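Local coordinates for protein uroporphyrinogen-III C-methyltransferase (Pseudomonas denitrificans, PDB 1S4D) that methylates uroporphyrinogen III at C-2 and then C-7 using S-adenosyl-L-methionine, giving precorrin-2 for the synthesis of cobalamin and siroheme, at residues 156-161 with 183-188; 137-142 with 251-257; 38-44 with 56-60; 12-16 with 92-96. One frame throughout, in Å; residues are numbered along the deposited sequence.

Contact 1. Residues 156-161 with 183-188. With SAH (S-adenosyl-L-homocysteine), chain Q; GOL (glycerol), chain R.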
loop_
_atom_site.group_PDB
_atom_site.type_symbol
_atom_site.label_atom_id
_atom_site.label_comp_id
_atom_site.label_asym_id
_atom_site.label_seq_id
_atom_site.Cartn_x
_atom_site.Cartn_y
_atom_site.Cartn_z
ATOM N N THR B 156 0.884 -10.708 -9.478
ATOM C CA THR B 156 1.865 -11.779 -9.207
ATOM C C THR B 156 2.271 -12.410 -10.488
ATOM O O THR B 156 1.405 -12.787 -11.282
ATOM C CB THR B 156 1.305 -12.958 -8.454
ATOM O OG1 THR B 156 -0.040 -12.702 -8.062
ATOM C CG2 THR B 156 2.067 -13.170 -7.220
ATOM N N GLY B 157 3.575 -12.599 -10.639
ATOM C CA GLY B 157 4.112 -13.361 -11.738
ATOM C C GLY B 157 4.247 -14.794 -11.291
ATOM O O GLY B 157 4.713 -15.628 -12.042
ATOM N N HIS B 158 3.815 -15.077 -10.071
ATOM C CA HIS B 158 4.084 -16.359 -9.441
ATOM C C HIS B 158 3.816 -17.587 -10.302
ATOM O O HIS B 158 4.663 -18.470 -10.390
ATOM C CB HIS B 158 3.349 -16.505 -8.111
ATOM C CG HIS B 158 3.810 -17.686 -7.324
ATOM N ND1 HIS B 158 5.144 -17.933 -7.076
ATOM C CD2 HIS B 158 3.126 -18.719 -6.773
ATOM C CE1 HIS B 158 5.262 -19.054 -6.385
ATOM N NE2 HIS B 158 4.053 -19.549 -6.186
ATOM N N ASP B 159 2.628 -17.653 -10.898
ATOM C CA ASP B 159 2.207 -18.810 -11.672
ATOM C C ASP B 159 2.162 -18.460 -13.151
ATOM O O ASP B 159 1.200 -18.796 -13.833
ATOM C CB ASP B 159 0.802 -19.249 -11.231
ATOM C CG ASP B 159 0.811 -20.177 -10.019
ATOM O OD1 ASP B 159 0.088 -19.858 -9.057
ATOM O OD2 ASP B 159 1.476 -21.244 -9.945
ATOM N N SER B 160 3.179 -17.756 -13.639
ATOM C CA SER B 160 3.200 -17.318 -15.029
ATOM C C SER B 160 4.394 -17.936 -15.710
ATOM O O SER B 160 5.186 -17.233 -16.345
ATOM C CB SER B 160 3.286 -15.798 -15.139
ATOM O OG SER B 160 2.111 -15.172 -14.671
ATOM N N SER B 161 4.533 -19.253 -15.562
ATOM C CA SER B 161 5.682 -19.966 -16.108
ATOM C C SER B 161 5.635 -20.065 -17.638
ATOM O O SER B 161 6.678 -19.983 -18.293
ATOM C CB SER B 161 5.858 -21.333 -15.440
ATOM O OG SER B 161 4.934 -22.275 -15.939
ATOM N N TYR B 183 4.893 -8.285 -8.535
ATOM C CA TYR B 183 5.364 -9.023 -7.371
ATOM C C TYR B 183 5.731 -10.430 -7.832
ATOM O O TYR B 183 5.125 -10.943 -8.768
ATOM C CB TYR B 183 4.229 -9.140 -6.344
ATOM C CG TYR B 183 3.896 -7.855 -5.600
ATOM C CD1 TYR B 183 3.106 -6.837 -6.192
ATOM C CD2 TYR B 183 4.337 -7.667 -4.297
ATOM C CE1 TYR B 183 2.805 -5.656 -5.505
ATOM C CE2 TYR B 183 4.039 -6.515 -3.612
ATOM C CZ TYR B 183 3.287 -5.512 -4.216
ATOM O OH TYR B 183 3.040 -4.378 -3.484
ATOM N N MET B 184 6.731 -11.050 -7.196
ATOM C CA MET B 184 7.125 -12.432 -7.504
ATOM C C MET B 184 7.202 -12.740 -8.995
ATOM O O MET B 184 6.653 -13.736 -9.450
ATOM C CB MET B 184 6.195 -13.431 -6.822
ATOM C CG MET B 184 5.961 -13.118 -5.348
ATOM S SD MET B 184 4.756 -14.206 -4.636
ATOM C CE MET B 184 3.346 -13.128 -4.592
ATOM N N ALA B 185 7.934 -11.899 -9.727
ATOM C CA ALA B 185 8.001 -11.969 -11.185
ATOM C C ALA B 185 9.409 -12.230 -11.685
ATOM O O ALA B 185 9.681 -12.089 -12.871
ATOM C CB ALA B 185 7.451 -10.686 -11.799
ATOM N N MET B 186 10.315 -12.609 -10.795
ATOM C CA MET B 186 11.718 -12.767 -11.195
ATOM C C MET B 186 11.953 -14.069 -11.954
ATOM O O MET B 186 12.522 -14.070 -13.027
ATOM C CB MET B 186 12.653 -12.708 -9.979
ATOM C CG MET B 186 12.691 -11.380 -9.295
ATOM S SD MET B 186 13.645 -10.177 -10.191
ATOM C CE MET B 186 15.353 -10.537 -9.598
ATOM N N LYS B 187 11.522 -15.177 -11.373
ATOM C CA LYS B 187 11.830 -16.489 -11.893
ATOM C C LYS B 187 11.191 -16.652 -13.275
ATOM O O LYS B 187 11.715 -17.350 -14.130
ATOM C CB LYS B 187 11.332 -17.547 -10.899
ATOM C CG LYS B 187 11.767 -18.977 -11.178
ATOM C CD LYS B 187 10.805 -19.968 -10.513
ATOM C CE LYS B 187 11.406 -21.404 -10.442
ATOM N NZ LYS B 187 12.499 -21.577 -9.390
ATOM N N HIS B 188 10.079 -15.970 -13.495
ATOM C CA HIS B 188 9.360 -16.067 -14.745
ATOM C C HIS B 188 9.380 -14.772 -15.543
ATOM O O HIS B 188 8.505 -14.555 -16.379
ATOM C CB HIS B 188 7.902 -16.467 -14.497
ATOM C CG HIS B 188 7.730 -17.728 -13.710
ATOM N ND1 HIS B 188 8.231 -18.944 -14.125
ATOM C CD2 HIS B 188 7.073 -17.968 -12.548
ATOM C CE1 HIS B 188 7.910 -19.873 -13.241
ATOM N NE2 HIS B 188 7.202 -19.305 -12.277
HETATM N N SAH Q . 2.543 -8.682 1.279
HETATM C CA SAH Q . 3.820 -8.324 0.687
HETATM C CB SAH Q . 4.113 -9.228 -0.499
HETATM C CG SAH Q . 4.720 -10.565 -0.119
HETATM S SD SAH Q . 4.763 -11.811 -1.434
HETATM C C SAH Q . 3.865 -6.835 0.323
HETATM O O SAH Q . 2.903 -6.091 0.504
HETATM O OXT SAH Q . 4.860 -6.291 -0.148
HETATM C "C5'" SAH Q . 6.556 -11.553 -1.646
HETATM C "C4'" SAH Q . 7.008 -10.609 -2.767
HETATM O "O4'" SAH Q . 6.945 -9.255 -2.369
HETATM C "C3'" SAH Q . 8.458 -10.746 -3.223
HETATM O "O3'" SAH Q . 8.734 -11.853 -4.037
HETATM C "C2'" SAH Q . 8.735 -9.416 -3.904
HETATM O "O2'" SAH Q . 8.207 -9.316 -5.210
HETATM C "C1'" SAH Q . 7.945 -8.479 -3.006
HETATM N N9 SAH Q . 8.766 -7.814 -1.970
HETATM C C8 SAH Q . 8.573 -7.953 -0.634
HETATM N N7 SAH Q . 9.472 -7.208 0.014
HETATM C C5 SAH Q . 10.257 -6.589 -0.872
HETATM C C6 SAH Q . 11.327 -5.706 -0.725
HETATM N N6 SAH Q . 11.735 -5.328 0.473
HETATM N N1 SAH Q . 11.959 -5.216 -1.850
HETATM C C2 SAH Q . 11.511 -5.595 -3.098
HETATM N N3 SAH Q . 10.447 -6.470 -3.239
HETATM C C4 SAH Q . 9.822 -6.960 -2.142
HETATM C C1 GOL R . 8.805 -16.998 -6.963
HETATM O O1 GOL R . 7.720 -16.949 -6.060
HETATM C C2 GOL R . 9.762 -15.862 -6.608
HETATM O O2 GOL R . 10.734 -16.339 -5.698
HETATM C C3 GOL R . 10.431 -15.310 -7.862
HETATM O O3 GOL R . 10.193 -13.931 -7.960
#

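Contact 2. Residues 137-142 with 251-257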
loop_
_atom_site.group_PDB
_atom_site.type_symbol
_atom_site.label_atom_id
_atom_site.label_comp_id
_atom_site.label_asym_id
_atom_site.label_seq_id
_atom_site.Cartn_x
_atom_site.Cartn_y
_atom_site.Cartn_z
ATOM N N ALA B 137 8.868 3.891 -3.892
ATOM C CA ALA B 137 9.211 5.206 -3.349
ATOM C C ALA B 137 10.676 5.291 -2.923
ATOM O O ALA B 137 11.335 6.330 -3.140
ATOM C CB ALA B 137 8.309 5.568 -2.196
ATOM N N TYR B 138 11.204 4.220 -2.330
ATOM C CA TYR B 138 12.609 4.284 -1.883
ATOM C C TYR B 138 13.608 4.222 -3.045
ATOM O O TYR B 138 14.793 4.394 -2.829
ATOM C CB TYR B 138 12.951 3.211 -0.846
ATOM C CG TYR B 138 12.626 3.559 0.583
ATOM C CD1 TYR B 138 11.309 3.901 0.967
ATOM C CD2 TYR B 138 13.618 3.502 1.570
ATOM C CE1 TYR B 138 11.002 4.203 2.295
ATOM C CE2 TYR B 138 13.326 3.794 2.894
ATOM C CZ TYR B 138 12.017 4.141 3.253
ATOM O OH TYR B 138 11.740 4.418 4.564
ATOM N N ALA B 139 13.123 3.978 -4.258
ATOM C CA ALA B 139 13.990 3.916 -5.428
ATOM C C ALA B 139 13.784 5.137 -6.292
ATOM O O ALA B 139 14.369 5.217 -7.372
ATOM C CB ALA B 139 13.735 2.638 -6.259
ATOM N N GLY B 140 12.947 6.065 -5.813
ATOM C CA GLY B 140 12.571 7.256 -6.554
ATOM C C GLY B 140 11.547 7.044 -7.659
ATOM O O GLY B 140 11.459 7.855 -8.586
ATOM N N ILE B 141 10.754 5.980 -7.563
ATOM C CA ILE B 141 9.707 5.729 -8.551
ATOM C C ILE B 141 8.302 5.836 -7.953
ATOM O O ILE B 141 7.867 4.934 -7.245
ATOM C CB ILE B 141 9.885 4.336 -9.203
ATOM C CG1 ILE B 141 11.241 4.249 -9.921
ATOM C CG2 ILE B 141 8.701 4.015 -10.134
ATOM C CD1 ILE B 141 11.669 2.846 -10.240
ATOM N N PRO B 142 7.574 6.906 -8.254
ATOM C CA PRO B 142 6.177 6.976 -7.823
ATOM C C PRO B 142 5.348 6.064 -8.709
ATOM O O PRO B 142 5.560 5.957 -9.907
ATOM C CB PRO B 142 5.792 8.447 -8.033
ATOM C CG PRO B 142 7.012 9.128 -8.542
ATOM C CD PRO B 142 7.975 8.089 -9.035
ATOM N N LEU B 251 11.425 8.765 -13.841
ATOM C CA LEU B 251 11.519 9.745 -12.770
ATOM C C LEU B 251 12.541 9.387 -11.691
ATOM O O LEU B 251 12.849 10.228 -10.840
ATOM C CB LEU B 251 10.165 9.963 -12.110
ATOM C CG LEU B 251 9.078 10.739 -12.846
ATOM C CD1 LEU B 251 7.765 10.451 -12.131
ATOM C CD2 LEU B 251 9.361 12.240 -12.918
ATOM N N ARG B 252 13.070 8.170 -11.695
ATOM C CA ARG B 252 14.038 7.823 -10.665
ATOM C C ARG B 252 15.309 8.707 -10.763
ATOM O O ARG B 252 15.913 9.050 -9.752
ATOM C CB ARG B 252 14.323 6.304 -10.642
ATOM C CG ARG B 252 15.769 5.916 -10.714
ATOM C CD ARG B 252 16.056 4.486 -10.388
ATOM N NE ARG B 252 16.199 4.401 -8.951
ATOM C CZ ARG B 252 17.309 4.107 -8.297
ATOM N NH1 ARG B 252 18.432 3.802 -8.945
ATOM N NH2 ARG B 252 17.268 4.110 -6.970
ATOM N N ALA B 253 15.688 9.098 -11.977
ATOM C CA ALA B 253 16.862 9.958 -12.167
ATOM C C ALA B 253 16.699 11.305 -11.461
ATOM O O ALA B 253 17.677 11.867 -10.980
ATOM C CB ALA B 253 17.163 10.159 -13.650
ATOM N N ALA B 254 15.464 11.796 -11.383
ATOM C CA ALA B 254 15.163 13.058 -10.721
ATOM C C ALA B 254 14.711 12.922 -9.270
ATOM O O ALA B 254 14.752 13.894 -8.522
ATOM C CB ALA B 254 14.124 13.813 -11.501
ATOM N N LEU B 255 14.274 11.736 -8.866
ATOM C CA LEU B 255 13.626 11.593 -7.571
ATOM C C LEU B 255 14.338 10.639 -6.633
ATOM O O LEU B 255 13.810 10.292 -5.569
ATOM C CB LEU B 255 12.180 11.128 -7.773
ATOM C CG LEU B 255 11.240 12.104 -8.471
ATOM C CD1 LEU B 255 9.840 11.580 -8.412
ATOM C CD2 LEU B 255 11.325 13.479 -7.831
ATOM N N ASP B 256 15.522 10.200 -7.033
ATOM C CA ASP B 256 16.287 9.231 -6.259
ATOM C C ASP B 256 16.888 9.873 -4.990
ATOM O O ASP B 256 18.078 10.133 -4.898
ATOM C CB ASP B 256 17.347 8.587 -7.158
ATOM C CG ASP B 256 18.250 7.621 -6.426
ATOM O OD1 ASP B 256 17.862 7.043 -5.382
ATOM O OD2 ASP B 256 19.389 7.382 -6.863
ATOM N N TRP B 257 16.037 10.093 -3.999
ATOM C CA TRP B 257 16.440 10.762 -2.773
ATOM C C TRP B 257 17.397 9.953 -1.914
ATOM O O TRP B 257 18.242 10.539 -1.238
ATOM C CB TRP B 257 15.221 11.196 -1.952
ATOM C CG TRP B 257 14.286 10.076 -1.586
ATOM C CD1 TRP B 257 13.285 9.549 -2.358
ATOM C CD2 TRP B 257 14.266 9.355 -0.357
ATOM N NE1 TRP B 257 12.643 8.550 -1.674
ATOM C CE2 TRP B 257 13.224 8.412 -0.441
ATOM C CE3 TRP B 257 15.029 9.411 0.818
ATOM C CZ2 TRP B 257 12.931 7.518 0.599
ATOM C CZ3 TRP B 257 14.730 8.533 1.860
ATOM C CH2 TRP B 257 13.691 7.595 1.740
HETATM O O HOH W 1 15.581 7.344 -3.608
#

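Contact 3. Residues 38-44 with 56-60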
loop_
_atom_site.group_PDB
_atom_site.type_symbol
_atom_site.label_atom_id
_atom_site.label_comp_id
_atom_site.label_asym_id
_atom_site.label_seq_id
_atom_site.Cartn_x
_atom_site.Cartn_y
_atom_site.Cartn_z
ATOM N N LEU B 38 4.070 -5.462 18.440
ATOM C CA LEU B 38 5.387 -6.016 18.737
ATOM C C LEU B 38 5.737 -5.974 20.226
ATOM O O LEU B 38 6.268 -6.944 20.766
ATOM C CB LEU B 38 6.441 -5.266 17.938
ATOM C CG LEU B 38 7.079 -5.918 16.710
ATOM C CD1 LEU B 38 6.507 -7.286 16.418
ATOM C CD2 LEU B 38 7.005 -4.996 15.475
ATOM N N ARG B 39 5.417 -4.857 20.882
ATOM C CA ARG B 39 5.813 -4.628 22.269
ATOM C C ARG B 39 4.954 -5.433 23.233
ATOM O O ARG B 39 5.345 -5.659 24.365
ATOM C CB ARG B 39 5.875 -3.108 22.595
ATOM C CG ARG B 39 4.911 -2.563 23.665
ATOM C CD ARG B 39 4.654 -1.042 23.609
ATOM N NE ARG B 39 5.897 -0.257 23.521
ATOM C CZ ARG B 39 6.567 0.266 24.564
ATOM N NH1 ARG B 39 6.140 0.107 25.822
ATOM N NH2 ARG B 39 7.683 0.955 24.347
ATOM N N GLN B 40 3.808 -5.903 22.757
ATOM C CA GLN B 40 2.851 -6.626 23.598
ATOM C C GLN B 40 2.867 -8.133 23.390
ATOM O O GLN B 40 2.484 -8.886 24.286
ATOM C CB GLN B 40 1.436 -6.124 23.344
ATOM C CG GLN B 40 1.075 -4.918 24.153
ATOM C CD GLN B 40 -0.234 -4.284 23.718
ATOM O OE1 GLN B 40 -0.250 -3.133 23.320
ATOM N NE2 GLN B 40 -1.326 -5.028 23.801
ATOM N N ALA B 41 3.293 -8.571 22.206
ATOM C CA ALA B 41 3.158 -9.972 21.809
ATOM C C ALA B 41 3.817 -11.002 22.739
ATOM O O ALA B 41 4.915 -10.796 23.250
ATOM C CB ALA B 41 3.640 -10.156 20.409
ATOM N N ASP B 42 3.133 -12.118 22.944
ATOM C CA ASP B 42 3.742 -13.260 23.608
ATOM C C ASP B 42 4.528 -14.071 22.605
ATOM O O ASP B 42 5.543 -14.652 22.941
ATOM C CB ASP B 42 2.690 -14.134 24.285
ATOM C CG ASP B 42 2.054 -13.458 25.477
ATOM O OD1 ASP B 42 2.806 -12.961 26.338
ATOM O OD2 ASP B 42 0.821 -13.375 25.640
ATOM N N VAL B 43 4.065 -14.095 21.368
ATOM C CA VAL B 43 4.732 -14.858 20.334
ATOM C C VAL B 43 4.596 -14.144 18.988
ATOM O O VAL B 43 3.548 -13.612 18.655
ATOM C CB VAL B 43 4.277 -16.372 20.343
ATOM C CG1 VAL B 43 2.771 -16.523 20.169
ATOM C CG2 VAL B 43 5.051 -17.201 19.334
ATOM N N ILE B 44 5.693 -14.083 18.251
ATOM C CA ILE B 44 5.746 -13.372 16.982
ATOM C C ILE B 44 6.104 -14.397 15.927
ATOM O O ILE B 44 7.257 -14.880 15.866
ATOM C CB ILE B 44 6.803 -12.242 17.033
ATOM C CG1 ILE B 44 6.405 -11.200 18.072
ATOM C CG2 ILE B 44 6.969 -11.569 15.671
ATOM C CD1 ILE B 44 7.462 -10.210 18.363
ATOM N N LYS B 56 13.462 -6.615 17.287
ATOM C CA LYS B 56 14.096 -6.026 18.468
ATOM C C LYS B 56 13.123 -5.260 19.371
ATOM O O LYS B 56 13.462 -4.940 20.507
ATOM C CB LYS B 56 15.253 -5.100 18.042
ATOM C CG LYS B 56 16.645 -5.479 18.582
ATOM C CD LYS B 56 16.986 -4.717 19.876
ATOM C CE LYS B 56 18.268 -3.883 19.741
ATOM N NZ LYS B 56 19.250 -4.212 20.814
ATOM N N LEU B 57 11.925 -4.974 18.875
ATOM C CA LEU B 57 10.920 -4.252 19.648
ATOM C C LEU B 57 10.139 -5.174 20.590
ATOM O O LEU B 57 9.518 -4.710 21.576
ATOM C CB LEU B 57 9.954 -3.507 18.726
ATOM C CG LEU B 57 10.384 -2.175 18.104
ATOM C CD1 LEU B 57 9.363 -1.718 17.099
ATOM C CD2 LEU B 57 10.569 -1.097 19.151
ATOM N N ALA B 58 10.168 -6.475 20.280
ATOM C CA ALA B 58 9.522 -7.497 21.104
ATOM C C ALA B 58 9.992 -7.364 22.536
ATOM O O ALA B 58 11.154 -7.045 22.771
ATOM C CB ALA B 58 9.846 -8.871 20.579
ATOM N N ARG B 59 9.087 -7.577 23.488
ATOM C CA ARG B 59 9.474 -7.604 24.898
ATOM C C ARG B 59 10.408 -8.799 25.117
ATOM O O ARG B 59 10.385 -9.752 24.329
ATOM C CB ARG B 59 8.248 -7.643 25.832
ATOM C CG ARG B 59 7.239 -8.757 25.568
ATOM C CD ARG B 59 6.607 -9.367 26.824
ATOM N NE ARG B 59 5.163 -9.576 26.668
ATOM C CZ ARG B 59 4.219 -8.949 27.375
ATOM N NH1 ARG B 59 4.558 -8.065 28.319
ATOM N NH2 ARG B 59 2.930 -9.207 27.141
ATOM N N PRO B 60 11.255 -8.752 26.145
ATOM C CA PRO B 60 12.160 -9.882 26.407
ATOM C C PRO B 60 11.342 -11.069 26.916
ATOM O O PRO B 60 10.388 -10.892 27.710
ATOM C CB PRO B 60 13.117 -9.352 27.494
ATOM C CG PRO B 60 12.853 -7.870 27.585
ATOM C CD PRO B 60 11.426 -7.672 27.140
#

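Contact 4. Residues 12-16 with 92-96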
loop_
_atom_site.group_PDB
_atom_site.type_symbol
_atom_site.label_atom_id
_atom_site.label_comp_id
_atom_site.label_asym_id
_atom_site.label_seq_id
_atom_site.Cartn_x
_atom_site.Cartn_y
_atom_site.Cartn_z
ATOM N N LEU B 12 -3.187 -5.778 22.257
ATOM C CA LEU B 12 -3.235 -7.113 21.668
ATOM C C LEU B 12 -3.620 -8.120 22.761
ATOM O O LEU B 12 -2.826 -8.483 23.614
ATOM C CB LEU B 12 -1.933 -7.453 20.943
ATOM C CG LEU B 12 -1.539 -8.895 20.624
ATOM C CD1 LEU B 12 -2.605 -9.689 19.829
ATOM C CD2 LEU B 12 -0.164 -8.887 19.934
ATOM N N GLU B 13 -4.880 -8.531 22.712
ATOM C CA GLU B 13 -5.557 -9.293 23.756
ATOM C C GLU B 13 -5.194 -10.767 23.803
ATOM O O GLU B 13 -5.026 -11.395 22.771
ATOM C CB GLU B 13 -7.059 -9.209 23.509
ATOM C CG GLU B 13 -7.844 -8.776 24.718
ATOM C CD GLU B 13 -8.181 -7.319 24.647
ATOM O OE1 GLU B 13 -7.691 -6.549 25.505
ATOM O OE2 GLU B 13 -8.926 -6.953 23.713
ATOM N N LYS B 14 -5.129 -11.324 25.007
ATOM C CA LYS B 14 -4.902 -12.755 25.192
ATOM C C LYS B 14 -5.873 -13.569 24.339
ATOM O O LYS B 14 -7.076 -13.298 24.316
ATOM C CB LYS B 14 -5.034 -13.139 26.666
ATOM C CG LYS B 14 -3.856 -12.688 27.568
ATOM C CD LYS B 14 -3.898 -13.416 28.909
ATOM C CE LYS B 14 -3.114 -12.672 29.973
ATOM N NZ LYS B 14 -2.121 -13.548 30.688
ATOM N N GLY B 15 -5.345 -14.533 23.599
ATOM C CA GLY B 15 -6.188 -15.415 22.820
ATOM C C GLY B 15 -6.682 -14.841 21.509
ATOM O O GLY B 15 -7.660 -15.339 20.940
ATOM N N SER B 16 -6.020 -13.797 21.015
ATOM C CA SER B 16 -6.347 -13.285 19.699
ATOM C C SER B 16 -5.117 -13.192 18.807
ATOM O O SER B 16 -3.989 -13.276 19.280
ATOM C CB SER B 16 -7.118 -11.963 19.786
ATOM O OG SER B 16 -6.327 -10.955 20.355
ATOM N N GLY B 92 -4.018 -19.139 24.884
ATOM C CA GLY B 92 -4.095 -17.907 25.637
ATOM C C GLY B 92 -2.974 -16.920 25.412
ATOM O O GLY B 92 -2.869 -15.955 26.158
ATOM N N ASN B 93 -2.138 -17.151 24.398
ATOM C CA ASN B 93 -1.102 -16.190 24.021
ATOM C C ASN B 93 -1.696 -14.961 23.310
ATOM O O ASN B 93 -2.736 -15.049 22.654
ATOM C CB ASN B 93 -0.037 -16.833 23.111
ATOM C CG ASN B 93 0.803 -17.875 23.824
ATOM O OD1 ASN B 93 1.731 -17.543 24.555
ATOM N ND2 ASN B 93 0.486 -19.157 23.604
ATOM N N ARG B 94 -1.034 -13.816 23.460
ATOM C CA ARG B 94 -1.262 -12.681 22.585
ATOM C C ARG B 94 -0.394 -12.971 21.355
ATOM O O ARG B 94 0.837 -13.030 21.458
ATOM C CB ARG B 94 -0.824 -11.372 23.259
ATOM C CG ARG B 94 -1.412 -11.080 24.664
ATOM C CD ARG B 94 -0.571 -10.087 25.439
ATOM N NE ARG B 94 -0.828 -10.093 26.875
ATOM C CZ ARG B 94 -1.781 -9.358 27.473
ATOM N NH1 ARG B 94 -2.569 -8.556 26.755
ATOM N NH2 ARG B 94 -1.953 -9.428 28.789
ATOM N N VAL B 95 -1.038 -13.188 20.209
ATOM C CA VAL B 95 -0.360 -13.696 19.017
ATOM C C VAL B 95 -0.237 -12.638 17.926
ATOM O O VAL B 95 -1.247 -12.047 17.491
ATOM C CB VAL B 95 -1.090 -14.944 18.428
ATOM C CG1 VAL B 95 -0.267 -15.581 17.341
ATOM C CG2 VAL B 95 -1.384 -15.953 19.500
ATOM N N LEU B 96 1.003 -12.424 17.493
ATOM C CA LEU B 96 1.344 -11.503 16.414
ATOM C C LEU B 96 1.838 -12.308 15.228
ATOM O O LEU B 96 2.868 -13.015 15.342
ATOM C CB LEU B 96 2.496 -10.598 16.874
ATOM C CG LEU B 96 2.563 -9.119 16.493
ATOM C CD1 LEU B 96 3.907 -8.669 16.834
ATOM C CD2 LEU B 96 2.352 -8.890 15.049
#

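Contact 1. Residues 156-161 with 183-188
The imidazole of His-188 lies flat against the backbone of Ser-161, whose CA sits over one face in a CH-pi contact, 3.7 Å from the ring centroid. Ser-160 C lies over the same face, and both atoms are displaced toward the rim. At the ring's edge, close to its plane, are the carbonyl oxygens of Gly-157 and His-158. The ring of His-158 has glycerol at its edge, where ND1 makes a weak hydrogen bond of 2.9 Å to O1, while Met-184 SD approaches that ring obliquely. Tyr-183 puts its ring edge toward the bound S-adenosyl-L-homocysteine, with CE2 3.6 Å from OXT, and its hydroxyl is hydrogen-bonded to Thr-130 and Gly-132. What brings His-188 to the turn is chi1 of -55°, which sets CG beside its own backbone N and anti to the carbonyl carbon. The turn itself is type I, Gly-157 to Ser-160, closed by the bond from Ser-160 N to Gly-157 O. Trading the His-188 imidazole for the methyl of an alanine would probably open a gap beneath Ser-161 CA and take away the ring edge that faces the Gly-157 and His-158 carbonyls. Nearer the sheet, Gly-157 N donates to Tyr-183 O at 2.9 Å, one of the bonds that make the parallel bridge between Thr-156 and Tyr-183. One residue on, Met-184 N gives a nearly straight bond of 3.0 Å to O2' of the ligand ribose. Two loops leaving neighbouring parallel strands thus pack together at the S-adenosyl-L-homocysteine site of this precorrin methyltransferase, one of them supplying the binding residue Met-184.

Contact 2. Residues 137-142 with 251-257
Trp-257 turns the edge of its six-membered ring toward the face of Tyr-138, with CZ2 over the centre of the phenol ring. The two planes stand at 64° and the centroids are 5.1 Å apart, a T-shaped pair. Chi1 of 57° places the indole CG between its own backbone N and carbonyl carbon, and from there NE1 reaches Ala-137 O at 3.0 Å. That oxygen is gripped twice: Gly-140 N comes to it from the opposite face of the carbonyl plane. Gly-140, with positive phi, closes a Schellman motif at the end of helix 131-137, and the short helix 252-255 packs directly against this cap. From that helix Arg-252 turns its guanidinium edge-on to Ala-139 O; NE donates in the carbonyl plane at 2.6 Å, while NH2 adds a weaker bond to the same oxygen. NH2 also forms a salt bridge with Asp-256 OD1, which lies well out of the guanidinium plane. Water 1 donates to both Asp-256 OD1 and Tyr-138 O. Farther along, Pro-142 crosses Leu-251 and Leu-255 at about right angles, its CG 3.7 Å from Leu-255 CD1. The Tyr-138 hydroxyl bonds to Asp-26, and the indole of Trp-257 also meets Phe-123 of the second subunit.

Contact 3. Residues 38-44 with 56-60
Arg-59 lays its side chain along the backbone that leaves helix 32-40, and its guanidinium ends beside Asp-42. The carboxylate and guanidinium lie side by side with their planes only 13° apart, but Asp-42 OD1 and Arg-59 NH2 are 3.8 Å apart, a long salt bridge. On the way, Arg-59 CB passes 3.8 Å from Arg-39 O, and NH2 comes within 2.9 Å of Gln-40 O. This path depends on chi1 of 54°, with CG between the backbone N and the carbonyl carbon, and on further bends at chi2 and chi3 that carry the chain past the carbonyls of residues 39 to 41. The guanidinium thus lies near the carbonyl oxygens of Gln-40 and Ala-41, which would probably stabilise its positive charge, while Arg-39 O meets only CB and CG.

The rest of the direct contact is mostly carbon. Ala-58 CA points its hydrogen almost straight at Leu-38 O, 3.3 Å away, and Ala-58 CB meets the CD1 end of Ile-44 at 3.5 Å. Leu-38 and Leu-57 touch through their CB atoms at 4.0 Å. In the second shell, the other carboxylate oxygen of Asp-42, OD2, accepts from Arg-94 N, which probably steadies the carboxylate, with OD1 left on the side of Arg-59; Leu-57 packs on Phe-6 of the second subunit.

The contact spans the turn of a beta-alpha-beta unit in the parallel sheet, where helix 32-40 gives way to strand 43-46. That strand runs between 63-66 and 94-99, and the 56-60 loop folds back over the helix end before entering 63-66, with Ala-58 and Ile-44 both resting on Leu-64.

Contact 4. Residues 12-16 with 92-96
Arg-94 has CG anti to its carbonyl carbon (chi1 -53°) and runs extended from CG to NE, which carries the guanidinium out across Leu-12 to Lys-14. Leu-12, with CG anti to the backbone N at chi1 160°, sends its branch across the arginine stem at a slant, CG 3.7 Å from Arg-94 CB and CD1 against Val-95 O. This is where the chain enters two inner, neighbouring strands of the parallel sheet: a type II turn from Glu-13 to Ser-16, with Gly-15 at positive phi, leads into strand 16-21 next to strand 94-99. On the other side Gly-92 ends helix 78-90 in a Schellman motif. The guanidinium of Arg-94 meets Leu-12 O at its edge, NH1 donating at 3.2 Å with an N-H...O angle of 163°. Over one face of the same group lies Lys-14 CG, 3.8 Å above the plane, while the lysine NZ and Arg-94 NH2 are like charges 4.5 Å apart. A leucine in place of Arg-94 is likely to leave Leu-12 O without this donor and the aliphatic chain of Lys-14 without the flat surface beneath it. Two backbone bonds join the segments: Gly-15 N to Asn-93 O at 2.8 Å, and Val-95 N to Ser-16 O at 3.1 Å. Within the turn, Glu-13 O accepts both Ser-16 N and, at 2.8 Å, Ser-16 OG, the two donors coming from the same face of its carbonyl plane.

In the fold
From the N terminus, the segment 12-16 opens the loop that contact 4 closes at 92-96; contact 3, 38-44 with 56-60, opens and closes within that span. The two touch, with centres about 11 Å apart, since strands 43-46 and 94-99 are neighbours in the parallel sheet. Farther on, 137-142 starts the long loop that contact 2 closes near the C terminus at 251-257, and contact 1 lies wholly inside it. No two of these loops cross. Contacts 3 and 4 tie together the first sheet and its connections; contact 1 joins the ends of two strands of the mixed sheet, and contact 2 joins the end of helix 131-137 to helix 252-255 beside that sheet. Contacts 1 and 2 also reach the second subunit.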